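Local coordinates for protein xylulose kinase (Bifidobacterium adolescentis ATCC 15703, PDB 3I8B) that probably phosphorylates D-xylulose to D-xylulose 5-phosphate at the expense of ATP, as a sugar kinase of the FGGY family, at residues W48-F52 against W170-I175; A133-P138 against I203-A207; L192-R196 against P240-G244; N275-L280 against D319-L325. All coordinates share one frame; numbering follows the deposited sequence. Where two conformers were deposited one is given.

Interaction 1 (W48-F52 against W170-I175); sequences WWSAF and WLSWRI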
loop_
_atom_site.group_PDB
_atom_site.type_symbol
_atom_site.label_atom_id
_atom_site.label_comp_id
_atom_site.label_asym_id
_atom_site.label_seq_id
_atom_site.Cartn_x
_atom_site.Cartn_y
_atom_site.Cartn_z
ATOM N N TRP A 48 -8.586 -3.653 17.039
ATOM C CA TRP A 48 -8.330 -2.374 16.383
ATOM C C TRP A 48 -9.160 -1.277 17.027
ATOM O O TRP A 48 -8.704 -0.136 17.149
ATOM C CB TRP A 48 -8.667 -2.401 14.893
ATOM C CG TRP A 48 -7.938 -3.406 14.085
ATOM C CD1 TRP A 48 -6.702 -3.942 14.335
ATOM C CD2 TRP A 48 -8.380 -3.962 12.851
ATOM N NE1 TRP A 48 -6.361 -4.822 13.330
ATOM C CE2 TRP A 48 -7.380 -4.857 12.409
ATOM C CE3 TRP A 48 -9.537 -3.803 12.077
ATOM C CZ2 TRP A 48 -7.497 -5.586 11.227
ATOM C CZ3 TRP A 48 -9.654 -4.533 10.902
ATOM C CH2 TRP A 48 -8.642 -5.415 10.490
ATOM N N TRP A 49 -10.388 -1.605 17.415
ATOM C CA TRP A 49 -11.201 -0.616 18.100
ATOM C C TRP A 49 -10.581 -0.257 19.459
ATOM O O TRP A 49 -10.477 0.920 19.817
ATOM C CB TRP A 49 -12.636 -1.081 18.297
ATOM C CG TRP A 49 -13.395 -0.070 19.080
ATOM C CD1 TRP A 49 -13.871 -0.195 20.358
ATOM C CD2 TRP A 49 -13.691 1.277 18.672
ATOM N NE1 TRP A 49 -14.476 0.976 20.751
ATOM C CE2 TRP A 49 -14.380 1.893 19.737
ATOM C CE3 TRP A 49 -13.457 2.009 17.502
ATOM C CZ2 TRP A 49 -14.843 3.208 19.662
ATOM C CZ3 TRP A 49 -13.920 3.324 17.428
ATOM C CH2 TRP A 49 -14.603 3.902 18.498
ATOM N N SER A 50 -10.178 -1.278 20.212
ATOM C CA SER A 50 -9.588 -1.058 21.535
ATOM C C SER A 50 -8.289 -0.258 21.453
ATOM O O SER A 50 -8.051 0.637 22.268
ATOM C CB SER A 50 -9.353 -2.384 22.256
ATOM O OG SER A 50 -10.581 -2.991 22.622
ATOM N N ALA A 51 -7.450 -0.593 20.478
ATOM C CA ALA A 51 -6.216 0.144 20.254
ATOM C C ALA A 51 -6.500 1.602 19.889
ATOM O O ALA A 51 -5.829 2.508 20.392
ATOM C CB ALA A 51 -5.359 -0.526 19.187
ATOM N N PHE A 52 -7.479 1.840 19.018
ATOM C CA PHE A 52 -7.842 3.219 18.696
ATOM C C PHE A 52 -8.243 4.016 19.939
ATOM O O PHE A 52 -7.816 5.150 20.125
ATOM C CB PHE A 52 -8.980 3.307 17.673
ATOM C CG PHE A 52 -9.578 4.679 17.580
ATOM C CD1 PHE A 52 -8.907 5.698 16.911
ATOM C CD2 PHE A 52 -10.801 4.960 18.178
ATOM C CE1 PHE A 52 -9.449 6.975 16.839
ATOM C CE2 PHE A 52 -11.339 6.225 18.110
ATOM C CZ PHE A 52 -10.664 7.237 17.434
ATOM N N TRP A 170 -13.849 0.300 8.305
ATOM C CA TRP A 170 -14.533 -0.218 9.486
ATOM C C TRP A 170 -14.282 0.670 10.702
ATOM O O TRP A 170 -15.205 0.990 11.454
ATOM C CB TRP A 170 -14.086 -1.655 9.793
ATOM C CG TRP A 170 -14.783 -2.263 10.965
ATOM C CD1 TRP A 170 -16.022 -2.846 10.975
ATOM C CD2 TRP A 170 -14.278 -2.367 12.311
ATOM N NE1 TRP A 170 -16.317 -3.305 12.243
ATOM C CE2 TRP A 170 -15.268 -3.022 13.080
ATOM C CE3 TRP A 170 -13.090 -1.968 12.936
ATOM C CZ2 TRP A 170 -15.097 -3.302 14.456
ATOM C CZ3 TRP A 170 -12.926 -2.237 14.312
ATOM C CH2 TRP A 170 -13.928 -2.899 15.045
ATOM N N LEU A 171 -13.029 1.063 10.895
ATOM C CA LEU A 171 -12.710 1.958 12.007
ATOM C C LEU A 171 -13.474 3.289 11.883
ATOM O O LEU A 171 -13.968 3.814 12.875
ATOM C CB LEU A 171 -11.201 2.209 12.123
ATOM C CG LEU A 171 -10.758 2.925 13.407
ATOM C CD1 LEU A 171 -11.151 2.092 14.618
ATOM C CD2 LEU A 171 -9.264 3.199 13.404
ATOM N N SER A 172 -13.579 3.820 10.665
ATOM C CA SER A 172 -14.286 5.077 10.468
ATOM C C SER A 172 -15.755 4.929 10.843
ATOM O O SER A 172 -16.330 5.789 11.493
ATOM C CB SER A 172 -14.122 5.580 9.019
ATOM O OG SER A 172 -12.764 5.896 8.747
ATOM N N TRP A 173 -16.350 3.825 10.431
ATOM C CA TRP A 173 -17.741 3.478 10.748
ATOM C C TRP A 173 -17.978 3.374 12.274
ATOM O O TRP A 173 -18.977 3.883 12.814
ATOM C CB TRP A 173 -18.053 2.164 10.023
ATOM C CG TRP A 173 -19.449 1.671 10.073
ATOM C CD1 TRP A 173 -20.552 2.230 9.478
ATOM C CD2 TRP A 173 -19.897 0.472 10.710
ATOM N NE1 TRP A 173 -21.665 1.451 9.734
ATOM C CE2 TRP A 173 -21.288 0.374 10.491
ATOM C CE3 TRP A 173 -19.260 -0.518 11.464
ATOM C CZ2 TRP A 173 -22.048 -0.692 10.987
ATOM C CZ3 TRP A 173 -20.011 -1.571 11.955
ATOM C CH2 TRP A 173 -21.395 -1.651 11.711
ATOM N N ARG A 174 -17.048 2.739 12.975
ATOM C CA ARG A 174 -17.099 2.674 14.441
ATOM C C ARG A 174 -16.930 4.064 15.091
ATOM O O ARG A 174 -17.579 4.393 16.092
ATOM C CB ARG A 174 -16.006 1.735 14.954
ATOM C CG ARG A 174 -16.180 0.280 14.550
ATOM C CD ARG A 174 -17.537 -0.300 14.980
ATOM N NE ARG A 174 -17.869 0.015 16.372
ATOM C CZ ARG A 174 -17.329 -0.578 17.435
ATOM N NH1 ARG A 174 -16.431 -1.549 17.291
ATOM N NH2 ARG A 174 -17.695 -0.198 18.649
ATOM N N ILE A 175 -16.050 4.874 14.521
ATOM C CA ILE A 175 -15.850 6.237 15.010
ATOM C C ILE A 175 -17.144 7.073 14.875
ATOM O O ILE A 175 -17.478 7.870 15.769
ATOM C CB ILE A 175 -14.616 6.882 14.333
ATOM C CG1 ILE A 175 -13.327 6.305 14.958
ATOM C CG2 ILE A 175 -14.649 8.411 14.426
ATOM C CD1 ILE A 175 -12.067 6.678 14.206
#
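Trp49 and Arg174 form the outer part of a helix-helix packing in the actin-like ATPase fold of the N-terminal domain, where helices 46-58 and 167-175 cross at -60° with their local axes 10.7 Å apart. The Trp49 indole is a flat slab, swung toward the partner helix by a chi1 of 176° that places CG anti to the backbone N. Arg174 covers one of its faces in a cation-pi contact, with CZ 4.3 Å from the centroid of the five-membered ring of Trp49 and the two planes 31° apart. Farther along the slab, Arg174 CB lies 3.6 Å from Trp49 CZ3. The bent arginine chain also lays CG over the middle of the Trp170 ring, while its NE is bonded to the carbonyl of Tyr178. Deeper down, Leu171 CD1 is the bump that enters the hollow between Trp49 CE3 and Phe52 CB, 3.7 Å from the former. Strands 6-12 and 65-72 floor this inner layer, through Val10 and Val70 among others. Ile175 meets the edge of Trp49 with CG1 and lies over one face of the Phe52 ring in a CH-pi contact, bringing its CD1 to 3.6 Å from Phe52 CZ.

Interaction 2 (A133-P138 against I203-A207); sequences AVGSSP and IYYDA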
loop_
_atom_site.group_PDB
_atom_site.type_symbol
_atom_site.label_atom_id
_atom_site.label_comp_id
_atom_site.label_asym_id
_atom_site.label_seq_id
_atom_site.Cartn_x
_atom_site.Cartn_y
_atom_site.Cartn_z
ATOM N N ALA A 133 -9.196 -5.060 -16.048
ATOM C CA ALA A 133 -10.469 -4.993 -15.328
ATOM C C ALA A 133 -10.442 -4.047 -14.114
ATOM O O ALA A 133 -11.349 -3.227 -13.935
ATOM C CB ALA A 133 -10.909 -6.406 -14.892
ATOM N N VAL A 134 -9.409 -4.167 -13.279
ATOM C CA VAL A 134 -9.374 -3.436 -12.005
ATOM C C VAL A 134 -8.009 -2.845 -11.642
ATOM O O VAL A 134 -7.848 -2.283 -10.556
ATOM C CB VAL A 134 -9.820 -4.323 -10.815
ATOM C CG1 VAL A 134 -11.263 -4.765 -10.965
ATOM C CG2 VAL A 134 -8.885 -5.509 -10.658
ATOM N N GLY A 135 -7.022 -2.998 -12.523
ATOM C CA GLY A 135 -5.707 -2.405 -12.311
ATOM C C GLY A 135 -4.586 -3.319 -11.828
ATOM O O GLY A 135 -3.401 -2.982 -11.996
ATOM N N SER A 136 -4.927 -4.454 -11.208
ATOM C CA SER A 136 -3.904 -5.323 -10.631
ATOM C C SER A 136 -4.182 -6.808 -10.841
ATOM O O SER A 136 -5.337 -7.257 -10.872
ATOM C CB SER A 136 -3.738 -5.072 -9.120
ATOM O OG SER A 136 -3.638 -3.692 -8.808
ATOM N N SER A 137 -3.104 -7.573 -10.964
ATOM C CA SER A 137 -3.201 -9.022 -11.055
ATOM C C SER A 137 -3.201 -9.661 -9.656
ATOM O O SER A 137 -2.324 -9.360 -8.832
ATOM C CB SER A 137 -2.054 -9.561 -11.907
ATOM O OG SER A 137 -2.120 -10.969 -11.987
ATOM N N PRO A 138 -4.178 -10.558 -9.385
ATOM C CA PRO A 138 -4.379 -11.141 -8.051
ATOM C C PRO A 138 -3.111 -11.656 -7.368
ATOM O O PRO A 138 -2.278 -12.327 -7.982
ATOM C CB PRO A 138 -5.350 -12.303 -8.315
ATOM C CG PRO A 138 -6.117 -11.876 -9.484
ATOM C CD PRO A 138 -5.160 -11.076 -10.352
ATOM N N ILE A 203 -9.382 -5.496 -5.679
ATOM C CA ILE A 203 -9.611 -6.140 -6.990
ATOM C C ILE A 203 -11.065 -6.549 -7.297
ATOM O O ILE A 203 -11.315 -7.466 -8.094
ATOM C CB ILE A 203 -8.571 -7.252 -7.358
ATOM C CG1 ILE A 203 -8.794 -8.536 -6.556
ATOM C CG2 ILE A 203 -7.155 -6.711 -7.236
ATOM C CD1 ILE A 203 -8.011 -9.744 -7.117
ATOM N N TYR A 204 -12.013 -5.856 -6.657
ATOM C CA TYR A 204 -13.408 -5.818 -7.111
ATOM C C TYR A 204 -13.912 -4.388 -7.276
ATOM O O TYR A 204 -15.122 -4.127 -7.258
ATOM C CB TYR A 204 -14.365 -6.637 -6.234
ATOM C CG TYR A 204 -14.284 -6.423 -4.739
ATOM C CD1 TYR A 204 -14.789 -5.268 -4.153
ATOM C CD2 TYR A 204 -13.763 -7.414 -3.901
ATOM C CE1 TYR A 204 -14.746 -5.072 -2.781
ATOM C CE2 TYR A 204 -13.721 -7.232 -2.513
ATOM C CZ TYR A 204 -14.220 -6.046 -1.964
ATOM O OH TYR A 204 -14.185 -5.835 -0.597
ATOM N N TYR A 205 -12.969 -3.471 -7.455
ATOM C CA TYR A 205 -13.304 -2.070 -7.736
ATOM C C TYR A 205 -12.423 -1.518 -8.847
ATOM O O TYR A 205 -11.216 -1.760 -8.876
ATOM C CB TYR A 205 -13.155 -1.217 -6.476
ATOM C CG TYR A 205 -13.326 0.272 -6.704
ATOM C CD1 TYR A 205 -14.590 0.841 -6.814
ATOM C CD2 TYR A 205 -12.222 1.107 -6.818
ATOM C CE1 TYR A 205 -14.748 2.223 -7.031
ATOM C CE2 TYR A 205 -12.366 2.472 -7.030
ATOM C CZ TYR A 205 -13.624 3.028 -7.136
ATOM O OH TYR A 205 -13.751 4.399 -7.341
ATOM N N ASP A 206 -13.027 -0.783 -9.767
ATOM C CA ASP A 206 -12.260 -0.143 -10.828
ATOM C C ASP A 206 -12.287 1.383 -10.720
ATOM O O ASP A 206 -13.313 2.019 -10.987
ATOM C CB ASP A 206 -12.753 -0.577 -12.207
ATOM C CG ASP A 206 -11.933 0.042 -13.331
ATOM O OD1 ASP A 206 -10.702 -0.193 -13.383
ATOM O OD2 ASP A 206 -12.515 0.775 -14.148
ATOM N N ALA A 207 -11.142 1.950 -10.345
ATOM C CA ALA A 207 -10.998 3.391 -10.091
ATOM C C ALA A 207 -11.246 4.240 -11.329
ATOM O O ALA A 207 -11.898 5.281 -11.250
ATOM C CB ALA A 207 -9.620 3.704 -9.497
HETATM O O HOH W 1 -8.740 0.241 -9.431
#
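The flat carboxylate of Asp206 carries the carbonyl oxygen of Ala133 over one of its faces, with Ala133 O 3.4 Å from Asp206 CG. Ala133 O also comes to 3.2 Å from Asp206 OD1, but both are acceptors and no hydrogen bond joins them; OD2 of the same carboxylate is bonded to Ser209 OG. The Pro138 ring presents its CB-CG side to Ile203, whose CD1 lies 3.7 Å from Pro138 CG. Ile203 holds CG1 between its backbone N and carbonyl carbon (chi1 74°), which sends CG1 and CD1 toward the proline. Val134 CG2 packs 3.7 Å from Ile203 CB, while Val134 CB lies 3.5 Å from the carbonyl oxygen of Tyr205. No direct hydrogen bond crosses the contact. Instead a water ties the two backbones together: its oxygen lies 2.9 Å from Val134 O, and it also donates to Tyr205 O and accepts from Ala207 N. Ser136 O and Ile203 O are buried here without any polar partner in the model. The chain turns at Gly135, which has positive phi just past helix 122-134. The contact thus joins the C-terminal end of helix 122-134 to the short strand 205-206, with Trp130 of that helix and Leu144 of helix 143-153 flanking Ile203, and Ala199 of helix 196-199 against Tyr205.

Interaction 3 (L192-R196 against P240-G244); sequences LFTDR and PTVLG. With MG (magnesium ion), chain B.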
loop_
_atom_site.group_PDB
_atom_site.type_symbol
_atom_site.label_atom_id
_atom_site.label_comp_id
_atom_site.label_asym_id
_atom_site.label_seq_id
_atom_site.Cartn_x
_atom_site.Cartn_y
_atom_site.Cartn_z
ATOM N N LEU A 192 -21.443 2.847 5.775
ATOM C CA LEU A 192 -20.053 2.580 5.403
ATOM C C LEU A 192 -19.571 3.446 4.228
ATOM O O LEU A 192 -20.262 3.604 3.235
ATOM C CB LEU A 192 -19.859 1.094 5.064
ATOM C CG LEU A 192 -19.790 0.105 6.229
ATOM C CD1 LEU A 192 -20.054 -1.342 5.789
ATOM C CD2 LEU A 192 -18.431 0.211 6.918
ATOM N N PHE A 193 -18.372 4.000 4.341
ATOM C CA PHE A 193 -17.778 4.753 3.253
ATOM C C PHE A 193 -16.295 4.410 3.129
ATOM O O PHE A 193 -15.667 3.866 4.065
ATOM C CB PHE A 193 -17.987 6.265 3.460
ATOM C CG PHE A 193 -17.267 6.806 4.659
ATOM C CD1 PHE A 193 -15.917 7.107 4.592
ATOM C CD2 PHE A 193 -17.937 6.997 5.860
ATOM C CE1 PHE A 193 -15.245 7.610 5.700
ATOM C CE2 PHE A 193 -17.278 7.480 6.968
ATOM C CZ PHE A 193 -15.931 7.794 6.896
ATOM N N THR A 194 -15.734 4.684 1.961
ATOM C CA THR A 194 -14.309 4.481 1.760
ATOM C C THR A 194 -13.760 5.554 0.808
ATOM O O THR A 194 -14.464 6.506 0.492
ATOM C CB THR A 194 -14.035 3.068 1.243
ATOM O OG1 THR A 194 -12.638 2.788 1.323
ATOM C CG2 THR A 194 -14.506 2.909 -0.204
ATOM N N ASP A 195 -12.501 5.433 0.388
ATOM C CA ASP A 195 -11.974 6.324 -0.645
ATOM C C ASP A 195 -11.457 5.522 -1.848
ATOM O O ASP A 195 -11.456 4.292 -1.825
ATOM C CB ASP A 195 -10.854 7.215 -0.092
ATOM C CG ASP A 195 -9.481 6.554 -0.168
ATOM O OD1 ASP A 195 -8.524 7.229 -0.623
ATOM O OD2 ASP A 195 -9.354 5.375 0.243
ATOM N N ARG A 196 -11.003 6.226 -2.881
ATOM C CA ARG A 196 -10.470 5.571 -4.071
ATOM C C ARG A 196 -9.217 4.740 -3.801
ATOM O O ARG A 196 -9.016 3.704 -4.431
ATOM C CB ARG A 196 -10.172 6.594 -5.168
ATOM C CG ARG A 196 -11.403 7.244 -5.786
ATOM C CD ARG A 196 -10.991 8.426 -6.654
ATOM N NE ARG A 196 -10.336 8.026 -7.904
ATOM C CZ ARG A 196 -9.023 8.057 -8.118
ATOM N NH1 ARG A 196 -8.189 8.463 -7.171
ATOM N NH2 ARG A 196 -8.536 7.678 -9.294
ATOM N N PRO A 240 -18.708 -0.255 0.706
ATOM C CA PRO A 240 -18.654 1.167 1.094
ATOM C C PRO A 240 -18.745 2.142 -0.088
ATOM O O PRO A 240 -18.145 1.908 -1.139
ATOM C CB PRO A 240 -17.301 1.295 1.816
ATOM C CG PRO A 240 -16.960 -0.130 2.243
ATOM C CD PRO A 240 -17.537 -1.017 1.176
ATOM N N THR A 241 -19.503 3.222 0.106
ATOM C CA THR A 241 -19.585 4.316 -0.851
ATOM C C THR A 241 -18.217 4.920 -1.024
ATOM O O THR A 241 -17.597 5.361 -0.053
ATOM C CB THR A 241 -20.495 5.450 -0.337
ATOM O OG1 THR A 241 -21.764 4.907 0.007
ATOM C CG2 THR A 241 -20.690 6.501 -1.412
ATOM N N VAL A 242 -17.765 4.971 -2.265
ATOM C CA VAL A 242 -16.442 5.480 -2.566
ATOM C C VAL A 242 -16.490 7.007 -2.663
ATOM O O VAL A 242 -17.114 7.570 -3.563
ATOM C CB VAL A 242 -15.886 4.843 -3.851
ATOM C CG1 VAL A 242 -14.483 5.397 -4.158
ATOM C CG2 VAL A 242 -15.841 3.325 -3.691
ATOM N N LEU A 243 -15.852 7.678 -1.713
ATOM C CA LEU A 243 -15.909 9.141 -1.690
ATOM C C LEU A 243 -14.802 9.740 -2.535
ATOM O O LEU A 243 -13.749 9.133 -2.715
ATOM C CB LEU A 243 -15.801 9.674 -0.255
ATOM C CG LEU A 243 -16.873 9.213 0.725
ATOM C CD1 LEU A 243 -16.591 9.802 2.107
ATOM C CD2 LEU A 243 -18.260 9.607 0.231
ATOM N N GLY A 244 -15.040 10.943 -3.048
ATOM C CA GLY A 244 -13.980 11.700 -3.687
ATOM C C GLY A 244 -12.936 12.104 -2.661
ATOM O O GLY A 244 -13.213 12.137 -1.457
HETATM MG MG MG B . -22.559 3.990 2.187
HETATM O O HOH W 2 -11.104 9.150 -3.082
HETATM O O HOH W 3 -22.361 1.738 1.687
#
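A magnesium site closes one end of a small parallel sheet in which Leu192 and Thr241 each supply a ligand. Leu192 O and Thr241 OG1 each lie 2.5 Å from the magnesium ion, and the backbone oxygen of Glu190 and a water complete the ligands found. Thr241 OG1 reaches the metal because it stands anti to its own carbonyl carbon (chi1 -54°). Leu192 O does double duty, for it also accepts Thr241 N at 3.2 Å from above its carbonyl plane. From there the ladder runs on, with Thr194 N donating to Thr241 O at 2.8 Å and Leu243 N to Thr194 O at 2.9 Å. On the face carrying Thr194 and Val242, these two side chains lie side by side, Thr194 CG2 3.8 Å from Val242 CG2, while Pro240 CB packs against the peptide between Phe193 and Thr194. On the other face Leu243 CD1 approaches Phe193 CD1 to 3.7 Å. Beyond the last direct bond, a water links Arg196 N to Leu243 O. Thr194 OG1 is held by Asp169, and Asp195 acts as N-cap of helix 196-199 through Asp198 N. Helices 196-199, 214-225 and 227-236 and the hairpin 205-206/211-212 connect the strands, an instance of parallel pairing across a long, largely helical connection, with the metal at the strand starts.

Interaction 4 (N275-L280 against D319-L325); sequences NAMASL and DCTGHYL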
loop_
_atom_site.group_PDB
_atom_site.type_symbol
_atom_site.label_atom_id
_atom_site.label_comp_id
_atom_site.label_asym_id
_atom_site.label_seq_id
_atom_site.Cartn_x
_atom_site.Cartn_y
_atom_site.Cartn_z
ATOM N N ASN A 275 -0.200 3.256 1.912
ATOM C CA ASN A 275 0.714 3.779 0.897
ATOM C C ASN A 275 0.319 5.157 0.350
ATOM O O ASN A 275 1.155 6.062 0.284
ATOM C CB ASN A 275 0.886 2.780 -0.238
ATOM C CG ASN A 275 1.675 1.560 0.186
ATOM O OD1 ASN A 275 1.196 0.426 0.094
ATOM N ND2 ASN A 275 2.881 1.792 0.696
ATOM N N ALA A 276 -0.942 5.309 -0.054
ATOM C CA ALA A 276 -1.441 6.589 -0.557
ATOM C C ALA A 276 -1.530 7.682 0.516
ATOM O O ALA A 276 -1.367 8.877 0.232
ATOM C CB ALA A 276 -2.804 6.412 -1.222
HETATM N N MSE A 277 -1.830 7.285 1.743
HETATM C CA MSE A 277 -1.944 8.276 2.795
HETATM C C MSE A 277 -0.542 8.830 3.079
HETATM O O MSE A 277 -0.366 10.044 3.170
HETATM C CB MSE A 277 -2.609 7.691 4.051
HETATM C CG MSE A 277 -4.095 7.362 3.870
HETATM SE SE MSE A 277 -5.363 8.815 4.434
HETATM C CE MSE A 277 -5.028 10.078 2.963
ATOM N N ALA A 278 0.453 7.940 3.167
ATOM C CA ALA A 278 1.832 8.371 3.409
ATOM C C ALA A 278 2.260 9.338 2.319
ATOM O O ALA A 278 2.922 10.331 2.594
ATOM C CB ALA A 278 2.789 7.174 3.456
ATOM N N SER A 279 1.891 9.027 1.075
ATOM C CA SER A 279 2.252 9.868 -0.063
ATOM C C SER A 279 1.669 11.282 0.070
ATOM O O SER A 279 2.347 12.274 -0.204
ATOM C CB SER A 279 1.826 9.218 -1.376
ATOM O OG SER A 279 2.367 7.902 -1.470
ATOM N N LEU A 280 0.408 11.359 0.479
ATOM C CA LEU A 280 -0.217 12.642 0.768
ATOM C C LEU A 280 0.568 13.357 1.883
ATOM O O LEU A 280 0.895 14.518 1.757
ATOM C CB LEU A 280 -1.681 12.453 1.162
ATOM C CG LEU A 280 -2.552 13.710 1.231
ATOM C CD1 LEU A 280 -2.720 14.365 -0.137
ATOM C CD2 LEU A 280 -3.897 13.380 1.846
ATOM N N ASP A 319 -4.372 6.975 -5.817
ATOM C CA ASP A 319 -3.772 7.737 -4.726
ATOM C C ASP A 319 -4.876 8.507 -3.995
ATOM O O ASP A 319 -6.061 8.250 -4.219
ATOM C CB ASP A 319 -2.703 8.701 -5.256
ATOM C CG ASP A 319 -3.286 10.029 -5.719
ATOM O OD1 ASP A 319 -4.471 10.084 -6.108
ATOM O OD2 ASP A 319 -2.547 11.032 -5.696
ATOM N N CYS A 320 -4.483 9.457 -3.149
ATOM C CA CYS A 320 -5.457 10.232 -2.357
ATOM C C CYS A 320 -5.689 11.659 -2.845
ATOM O O CYS A 320 -6.131 12.519 -2.079
ATOM C CB CYS A 320 -5.054 10.263 -0.883
ATOM S SG CYS A 320 -5.223 8.667 -0.043
ATOM N N THR A 321 -5.414 11.916 -4.120
ATOM C CA THR A 321 -5.634 13.254 -4.669
ATOM C C THR A 321 -6.492 13.215 -5.927
ATOM O O THR A 321 -6.540 14.182 -6.693
ATOM C CB THR A 321 -4.312 13.970 -4.978
ATOM O OG1 THR A 321 -3.666 13.330 -6.084
ATOM C CG2 THR A 321 -3.407 13.935 -3.779
ATOM N N GLY A 322 -7.191 12.104 -6.116
ATOM C CA GLY A 322 -7.994 11.909 -7.306
ATOM C C GLY A 322 -7.189 11.334 -8.454
ATOM O O GLY A 322 -7.669 11.267 -9.582
ATOM N N HIS A 323 -5.963 10.916 -8.173
ATOM C CA HIS A 323 -5.103 10.401 -9.230
ATOM C C HIS A 323 -4.709 8.938 -9.036
ATOM O O HIS A 323 -5.473 8.152 -8.476
ATOM C CB HIS A 323 -3.877 11.306 -9.388
ATOM C CG HIS A 323 -4.237 12.707 -9.761
ATOM N ND1 HIS A 323 -4.289 13.736 -8.840
ATOM C CD2 HIS A 323 -4.601 13.249 -10.948
ATOM C CE1 HIS A 323 -4.648 14.851 -9.448
ATOM N NE2 HIS A 323 -4.847 14.582 -10.728
ATOM N N TYR A 324 -3.509 8.578 -9.482
ATOM C CA TYR A 324 -3.132 7.171 -9.519
ATOM C C TYR A 324 -1.808 6.858 -8.839
ATOM O O TYR A 324 -0.898 7.690 -8.814
ATOM C CB TYR A 324 -3.204 6.649 -10.958
ATOM C CG TYR A 324 -4.623 6.730 -11.457
ATOM C CD1 TYR A 324 -5.521 5.686 -11.229
ATOM C CD2 TYR A 324 -5.090 7.863 -12.105
ATOM C CE1 TYR A 324 -6.838 5.768 -11.644
ATOM C CE2 TYR A 324 -6.418 7.953 -12.528
ATOM C CZ TYR A 324 -7.284 6.901 -12.286
ATOM O OH TYR A 324 -8.595 6.966 -12.701
ATOM N N LEU A 325 -1.743 5.651 -8.276
ATOM C CA LEU A 325 -0.605 5.168 -7.503
ATOM C C LEU A 325 -0.079 3.811 -8.018
ATOM O O LEU A 325 -0.322 2.758 -7.413
ATOM C CB LEU A 325 -0.999 5.045 -6.025
ATOM C CG LEU A 325 0.146 4.842 -5.025
ATOM C CD1 LEU A 325 0.807 6.174 -4.753
ATOM C CD2 LEU A 325 -0.368 4.231 -3.732
HETATM O O HOH W 4 -1.927 10.070 -2.186
#
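Asp319, whose CA lies against Ala276 CB at 3.9 Å, has a carboxylate oxygen gripped twice: OD1 accepts Thr321 N and His323 N from opposite faces of its plane, the former closing an Asx turn. The other oxygen, OD2, uses its syn lone pair for Thr321 OG1 at 2.6 Å. Thr321 OG1 in turn receives His323 ND1 in the imidazole plane, so the loop is braced from within before it meets helix 274-281. Cys320 then points toward the helix, its SG 3.5 Å from Ala276 CB and 3.3 Å from the CE of Met277, modelled as selenomethionine. The Met277 side chain bends at chi2 and chi3, which brings its methyl back to the sulfur. At either end, Leu280 CD1 slides past Thr321 CG2 at 3.7 Å and Leu325 CD2 touches Asn275 CB. Asn275 O takes both Ser279 N and Ser279 OG from opposite faces. The helix begins at Asp274, the predicted proton acceptor, and Asn275 OD1 bonds weakly to Gln74. Because the loop binds the Asp319 carboxylate within itself, the helix meets mainly apolar atoms across the contact, with one water bridging Ala276 O and Cys320 N, 2.8 Å from each.

How the interactions relate
Interactions 1 and 4 are buried, yet differ in kind: interaction 1 is aromatic helix packing, far from the centre of the chain though buried, whereas interaction 4 sets a loop on a helix near that centre, where the two family regions meet. Interaction 2 is also buried but joins the end of a helix to a short strand and the loop before it through apolar contacts and a water, whereas interaction 3 is partly exposed and relies on backbone bonds and a metal. Interactions 1 and 3 share a boundary, Trp173 and Ser172 packing on Leu192 and Phe193. Arg196 of interaction 3 then links onward: its guanidinium bonds to His323 O and makes a cation-pi contact with Tyr324 in interaction 4, while Tyr205 OH of interaction 2 rests on Val242.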